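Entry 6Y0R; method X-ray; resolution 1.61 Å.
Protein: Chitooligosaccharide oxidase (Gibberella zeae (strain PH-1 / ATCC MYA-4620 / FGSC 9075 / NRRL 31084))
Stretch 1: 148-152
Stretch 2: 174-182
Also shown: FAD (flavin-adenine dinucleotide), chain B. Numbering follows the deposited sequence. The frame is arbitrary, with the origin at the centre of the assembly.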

ATOM      1  N   ALA A 148      12.453 -13.077  -5.226  1.00 18.15           N
ATOM      2  CA  ALA A 148      11.263 -12.199  -5.257  1.00 18.78           C
ATOM      3  C   ALA A 148      10.836 -11.871  -3.828  1.00 19.46           C
ATOM      4  O   ALA A 148      11.220 -12.581  -2.891  1.00 19.00           O
ATOM      5  N   LEU A 149      10.085 -10.776  -3.741  1.00 18.55           N
ATOM      6  CA  LEU A 149       9.300 -10.392  -2.543  1.00 18.33           C
ATOM      7  C   LEU A 149       7.835 -10.298  -2.914  1.00 18.30           C
ATOM      8  O   LEU A 149       7.476 -10.260  -4.115  1.00 18.28           O
ATOM      9  N   ALA A 150       7.005 -10.342  -1.870  1.00 17.95           N
ATOM     10  CA  ALA A 150       5.545 -10.275  -2.037  1.00 17.35           C
ATOM     11  C   ALA A 150       5.156  -8.808  -1.977  1.00 20.03           C
ATOM     12  O   ALA A 150       5.050  -8.284  -0.938  1.00 25.47           O
ATOM     13  N   HIS A 151       5.010  -8.173  -3.112  1.00 20.21           N
ATOM     14  CA  HIS A 151       4.670  -6.742  -3.204  1.00 20.21           C
ATOM     15  C   HIS A 151       3.576  -6.589  -4.246  1.00 18.77           C
ATOM     16  O   HIS A 151       3.153  -7.601  -4.874  1.00 19.86           O
ATOM     17  N   GLY A 152       3.037  -5.378  -4.304  1.00 18.22           N
ATOM     18  CA  GLY A 152       1.907  -5.023  -5.156  1.00 18.07           C
ATOM     19  C   GLY A 152       2.327  -4.909  -6.605  1.00 17.90           C
ATOM     20  O   GLY A 152       3.490  -5.174  -6.973  1.00 18.61           O
ATOM     21  N   LYS A 174      -0.035 -16.568  -0.656  1.00 16.06           N
ATOM     22  CA  LYS A 174       1.033 -17.593  -0.444  1.00 16.30           C
ATOM     23  C   LYS A 174       2.157 -17.063   0.442  1.00 17.77           C
ATOM     24  O   LYS A 174       2.681 -17.833   1.285  1.00 20.51           O
ATOM     25  N   HIS A 175       2.565 -15.812   0.272  1.00 17.85           N
ATOM     26  CA  HIS A 175       3.823 -15.305   0.876  1.00 17.55           C
ATOM     27  C   HIS A 175       3.574 -14.153   1.860  1.00 19.27           C
ATOM     28  O   HIS A 175       4.502 -13.779   2.558  1.00 21.53           O
ATOM     29  N   GLY A 176       2.347 -13.665   1.952  1.00 17.22           N
ATOM     30  CA  GLY A 176       1.976 -12.621   2.913  1.00 16.48           C
ATOM     31  C   GLY A 176       2.036 -11.236   2.324  1.00 16.66           C
ATOM     32  O   GLY A 176       2.314 -11.083   1.115  1.00 17.97           O
ATOM     33  N   LEU A 177       1.913 -10.250   3.203  1.00 16.22           N
ATOM     34  CA  LEU A 177       2.165  -8.850   2.850  1.00 16.89           C
ATOM     35  C   LEU A 177       3.658  -8.655   2.722  1.00 17.36           C
ATOM     36  O   LEU A 177       4.450  -9.494   3.209  1.00 18.11           O
ATOM     37  N   THR A 178       4.074  -7.578   2.092  1.00 15.21           N
ATOM     38  CA  THR A 178       5.512  -7.309   1.937  1.00 17.40           C
ATOM     39  C   THR A 178       6.149  -7.382   3.327  1.00 18.81           C
ATOM     40  O   THR A 178       7.246  -7.951   3.500  1.00 17.67           O
ATOM     41  N   LEU A 179       5.502  -6.804   4.329  1.00 17.11           N
ATOM     42  CA  LEU A 179       6.139  -6.720   5.666  1.00 16.08           C
ATOM     43  C   LEU A 179       6.226  -8.079   6.361  1.00 17.65           C
ATOM     44  O   LEU A 179       6.998  -8.181   7.335  1.00 19.49           O
ATOM     45  N   ASP A 180       5.532  -9.105   5.865  1.00 17.70           N
ATOM     46  CA  ASP A 180       5.576 -10.471   6.467  1.00 17.27           C
ATOM     47  C   ASP A 180       6.932 -11.105   6.180  1.00 17.92           C
ATOM     48  O   ASP A 180       7.265 -12.073   6.910  1.00 20.79           O
ATOM     49  N   LEU A 181       7.712 -10.609   5.226  1.00 18.12           N
ATOM     50  CA  LEU A 181       9.043 -11.238   4.986  1.00 21.79           C
ATOM     51  C   LEU A 181      10.153 -10.323   5.471  1.00 20.21           C
ATOM     52  O   LEU A 181      11.330 -10.614   5.243  1.00 20.35           O
ATOM     53  N   MET A 182       9.808  -9.220   6.127  1.00 19.95           N
ATOM     54  CA  MET A 182      10.797  -8.319   6.710  1.00 20.23           C
ATOM     55  C   MET A 182      11.436  -9.013   7.917  1.00 19.35           C
ATOM     56  O   MET A 182      10.704  -9.557   8.774  1.00 21.21           O
TER

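Lys174 lies out of reach of stretch 1. At His175, still helical, the CA-to-CB bond points toward the other stretch; with chi1 at -68° (m), its CB lies 3.9 Å from Ala150 CB, an apolar approach through the base of the side chain. Gly176 leaves helical geometry with phi/psi of 95/-170. An ideal CB here would be jammed against the preceding carbonyl oxygen and would lie 2.8 Å from Asp180 CB, so the backbone itself calls for glycine. Its contribution to the contact is the carbonyl: Gly176 O sits 3.3 Å from Ala150 CB, whose CA-to-CB bond points toward stretch 2. Ala150 is the most covered residue of the contact, with 90 Å² of the 275 Å² buried in total.

Leu177 (m, t) points away, and its backbone N donates to Asp180 OD2 at 2.9 Å, tying the residue just before the 3-10 segment to a side chain within it. Although the CA-to-CB bond of Thr178 runs sideways, chi1 of -45° (m) brings OG1 to 2.7 Å from Ala150 O, where it donates the sole direct hydrogen bond between the stretches. Thr178 OG1 also lies 3.4 Å from His151 CA. A water forms a second bridge between Thr178 and Ala150, its O accepting from Ala150 N (3.0 Å) and donating to Thr178 O (3.2 Å), so both polar backbone atoms of Ala150 are engaged.

Leu179 (p, p) points away and Asp180 is out of reach. Leu181 (m, t) points toward stretch 1, its CD1 meeting CD2 of Leu149 (m, t) at 4.5 Å, a loose apolar contact. His151 CB is 3.7 Å from Thr178 OG1, but the end of its side chain (chi1 55°, p) leads away, and ND1 donates to Gly152 O at 2.9 Å; Gly152 CA approaches FAD O4 at 3.3 Å, where an ideal CB would clash with FAD C4.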

ATOM      1  CB  ALA A 148      10.150 -12.874  -6.026  1.00 18.15           C
ATOM      2  CB  LEU A 149       9.801  -9.054  -2.014  1.00 19.81           C
ATOM      3  CG  LEU A 149      11.220  -9.080  -1.459  1.00 22.52           C
ATOM      4  CD1 LEU A 149      11.599  -7.669  -1.068  1.00 25.04           C
ATOM      5  CD2 LEU A 149      11.332 -10.051  -0.296  1.00 23.09           C
ATOM      6  CB  ALA A 150       4.847 -11.081  -0.982  1.00 19.32           C
ATOM      7  CB  HIS A 151       5.891  -5.899  -3.521  1.00 19.52           C
ATOM      8  CG  HIS A 151       6.600  -6.345  -4.763  1.00 19.84           C
ATOM      9  ND1 HIS A 151       6.053  -6.206  -6.032  1.00 18.49           N
ATOM     10  CD2 HIS A 151       7.779  -6.980  -4.903  1.00 21.48           C
ATOM     11  CE1 HIS A 151       6.918  -6.689  -6.911  1.00 21.01           C
ATOM     12  NE2 HIS A 151       7.979  -7.188  -6.261  1.00 20.62           N
ATOM     13  CB  LYS A 174       1.588 -18.050  -1.782  1.00 15.71           C
ATOM     14  CG  LYS A 174       2.643 -19.137  -1.687  1.00 17.83           C
ATOM     15  CD  LYS A 174       2.066 -20.466  -1.215  1.00 19.33           C
ATOM     16  CE  LYS A 174       3.164 -21.497  -1.037  1.00 22.23           C
ATOM     17  NZ  LYS A 174       2.569 -22.823  -0.811  1.00 24.78           N
ATOM     18  CB  HIS A 175       4.827 -14.907  -0.199  1.00 19.20           C
ATOM     19  CG  HIS A 175       5.355 -16.073  -0.967  1.00 20.97           C
ATOM     20  ND1 HIS A 175       6.164 -17.038  -0.378  1.00 21.73           N
ATOM     21  CD2 HIS A 175       5.157 -16.456  -2.244  1.00 20.84           C
ATOM     22  CE1 HIS A 175       6.461 -17.957  -1.315  1.00 22.13           C
ATOM     23  NE2 HIS A 175       5.832 -17.642  -2.453  1.00 22.30           N
ATOM     24  CB  LEU A 177       1.620  -7.914   3.937  1.00 19.16           C
ATOM     25  CG  LEU A 177       0.143  -8.076   4.259  1.00 21.69           C
ATOM     26  CD1 LEU A 177      -0.219  -7.363   5.569  1.00 26.46           C
ATOM     27  CD2 LEU A 177      -0.706  -7.602   3.106  1.00 22.68           C
ATOM     28  CB  THR A 178       5.804  -5.985   1.232  1.00 18.08           C
ATOM     29  OG1 THR A 178       4.979  -5.845   0.108  1.00 16.24           O
ATOM     30  CG2 THR A 178       7.233  -5.881   0.767  1.00 17.33           C
ATOM     31  CB  LEU A 179       5.423  -5.688   6.539  1.00 18.09           C
ATOM     32  CG  LEU A 179       3.927  -5.863   6.759  1.00 18.85           C
ATOM     33  CD1 LEU A 179       3.630  -7.013   7.711  1.00 20.08           C
ATOM     34  CD2 LEU A 179       3.351  -4.565   7.314  1.00 20.29           C
ATOM     35  CB  ASP A 180       4.368 -11.311   6.091  1.00 18.16           C
ATOM     36  CG  ASP A 180       3.074 -10.799   6.753  1.00 19.24           C
ATOM     37  OD1 ASP A 180       3.127 -10.498   7.980  1.00 20.18           O
ATOM     38  OD2 ASP A 180       2.013 -10.745   6.068  1.00 18.88           O
ATOM     39  CB  LEU A 181       9.173 -11.556   3.497  1.00 26.23           C
ATOM     40  CG  LEU A 181       8.325 -12.754   3.035  1.00 35.19           C
ATOM     41  CD1 LEU A 181       8.532 -13.029   1.558  1.00 39.48           C
ATOM     42  CD2 LEU A 181       8.619 -13.990   3.855  1.00 38.35           C
ATOM     43  CB  MET A 182      10.150  -6.989   7.122  1.00 21.74           C
ATOM     44  CG  MET A 182      11.143  -5.879   7.381  1.00 24.66           C
ATOM     45  SD  MET A 182      10.322  -4.325   7.962  1.00 25.96           S
ATOM     46  CE  MET A 182       9.118  -4.203   6.651  1.00 19.78           C
TER
HETATM   47  PA  FAD B 501       5.171   7.848  -0.139  1.00 15.29           P
HETATM   48  O1A FAD B 501       4.137   8.846  -0.470  1.00 14.49           O
HETATM   49  O2A FAD B 501       6.595   8.142  -0.396  1.00 15.95           O
HETATM   50  O5B FAD B 501       5.051   7.407   1.386  1.00 15.10           O
HETATM   51  C5B FAD B 501       3.871   6.798   1.911  1.00 15.34           C
HETATM   52  C4B FAD B 501       3.861   6.938   3.423  1.00 15.19           C
HETATM   53  O4B FAD B 501       4.986   6.213   3.982  1.00 14.90           O
HETATM   54  C3B FAD B 501       4.008   8.361   4.002  1.00 15.69           C
HETATM   55  O3B FAD B 501       3.401   8.448   5.298  1.00 16.54           O
HETATM   56  C2B FAD B 501       5.518   8.499   4.139  1.00 15.29           C
HETATM   57  O2B FAD B 501       5.942   9.528   5.037  1.00 16.92           O
HETATM   58  C1B FAD B 501       5.886   7.119   4.609  1.00 15.21           C
HETATM   59  N9A FAD B 501       7.245   6.709   4.289  1.00 16.02           N
HETATM   60  C8A FAD B 501       7.740   6.463   3.035  1.00 17.98           C
HETATM   61  N7A FAD B 501       9.019   6.109   3.056  1.00 16.51           N
HETATM   62  C5A FAD B 501       9.367   6.138   4.402  1.00 16.67           C
HETATM   63  C6A FAD B 501      10.575   5.873   5.074  1.00 18.16           C
HETATM   64  N6A FAD B 501      11.669   5.473   4.420  1.00 16.83           N
HETATM   65  N1A FAD B 501      10.612   6.023   6.427  1.00 17.47           N
HETATM   66  C2A FAD B 501       9.485   6.447   7.032  1.00 19.80           C
HETATM   67  N3A FAD B 501       8.283   6.702   6.506  1.00 18.07           N
HETATM   68  C4A FAD B 501       8.285   6.533   5.170  1.00 17.24           C
HETATM   69  N1  FAD B 501      -0.721  -0.833  -2.576  1.00 15.81           N
HETATM   70  C2  FAD B 501      -0.792  -2.164  -2.422  1.00 16.63           C
HETATM   71  O2  FAD B 501      -0.775  -2.688  -1.249  1.00 15.60           O
HETATM   72  N3  FAD B 501      -0.844  -2.969  -3.524  1.00 16.96           N
HETATM   73  C4  FAD B 501      -0.839  -2.489  -4.824  1.00 18.66           C
HETATM   74  O4  FAD B 501      -0.874  -3.276  -5.786  1.00 19.77           O
HETATM   75  C4X FAD B 501      -0.754  -1.089  -5.015  1.00 19.26           C
HETATM   76  N5  FAD B 501      -0.689  -0.597  -6.254  1.00 20.21           N
HETATM   77  C5X FAD B 501      -0.470   0.756  -6.397  1.00 18.99           C
HETATM   78  C6  FAD B 501      -0.320   1.299  -7.701  1.00 18.63           C
HETATM   79  C7  FAD B 501      -0.121   2.656  -7.887  1.00 17.73           C
HETATM   80  C7M FAD B 501       0.010   3.234  -9.283  1.00 18.86           C
HETATM   81  C8  FAD B 501      -0.001   3.531  -6.729  1.00 16.24           C
HETATM   82  C8M FAD B 501       0.337   5.004  -6.840  1.00 17.24           C
HETATM   83  C9  FAD B 501      -0.196   2.978  -5.447  1.00 18.27           C
HETATM   84  C9A FAD B 501      -0.434   1.609  -5.265  1.00 17.85           C
HETATM   85  N10 FAD B 501      -0.581   1.069  -3.976  1.00 17.13           N
HETATM   86  C10 FAD B 501      -0.712  -0.314  -3.800  1.00 17.39           C
HETATM   87  C1' FAD B 501      -0.579   1.914  -2.778  1.00 16.50           C
HETATM   88  C2' FAD B 501       0.824   2.020  -2.175  1.00 16.12           C
HETATM   89  O2' FAD B 501       1.161   0.826  -1.466  1.00 14.90           O
HETATM   90  C3' FAD B 501       0.836   3.203  -1.241  1.00 17.02           C
HETATM   91  O3' FAD B 501       0.521   4.356  -2.055  1.00 15.69           O
HETATM   92  C4' FAD B 501       2.205   3.331  -0.569  1.00 18.13           C
HETATM   93  O4' FAD B 501       2.105   3.979   0.712  1.00 19.36           O
HETATM   94  C5' FAD B 501       3.128   4.101  -1.470  1.00 15.21           C
HETATM   95  O5' FAD B 501       4.478   4.076  -0.969  1.00 15.69           O
HETATM   96  P   FAD B 501       5.472   5.189  -1.502  1.00 14.90           P
HETATM   97  O1P FAD B 501       6.798   4.970  -0.875  1.00 15.18           O
HETATM   98  O2P FAD B 501       5.422   5.316  -2.980  1.00 15.29           O
HETATM   99  O3P FAD B 501       4.739   6.528  -0.957  1.00 15.28           O
HETATM  100  O   HOH W   1       7.809  -9.896   1.013  1.00 27.86           O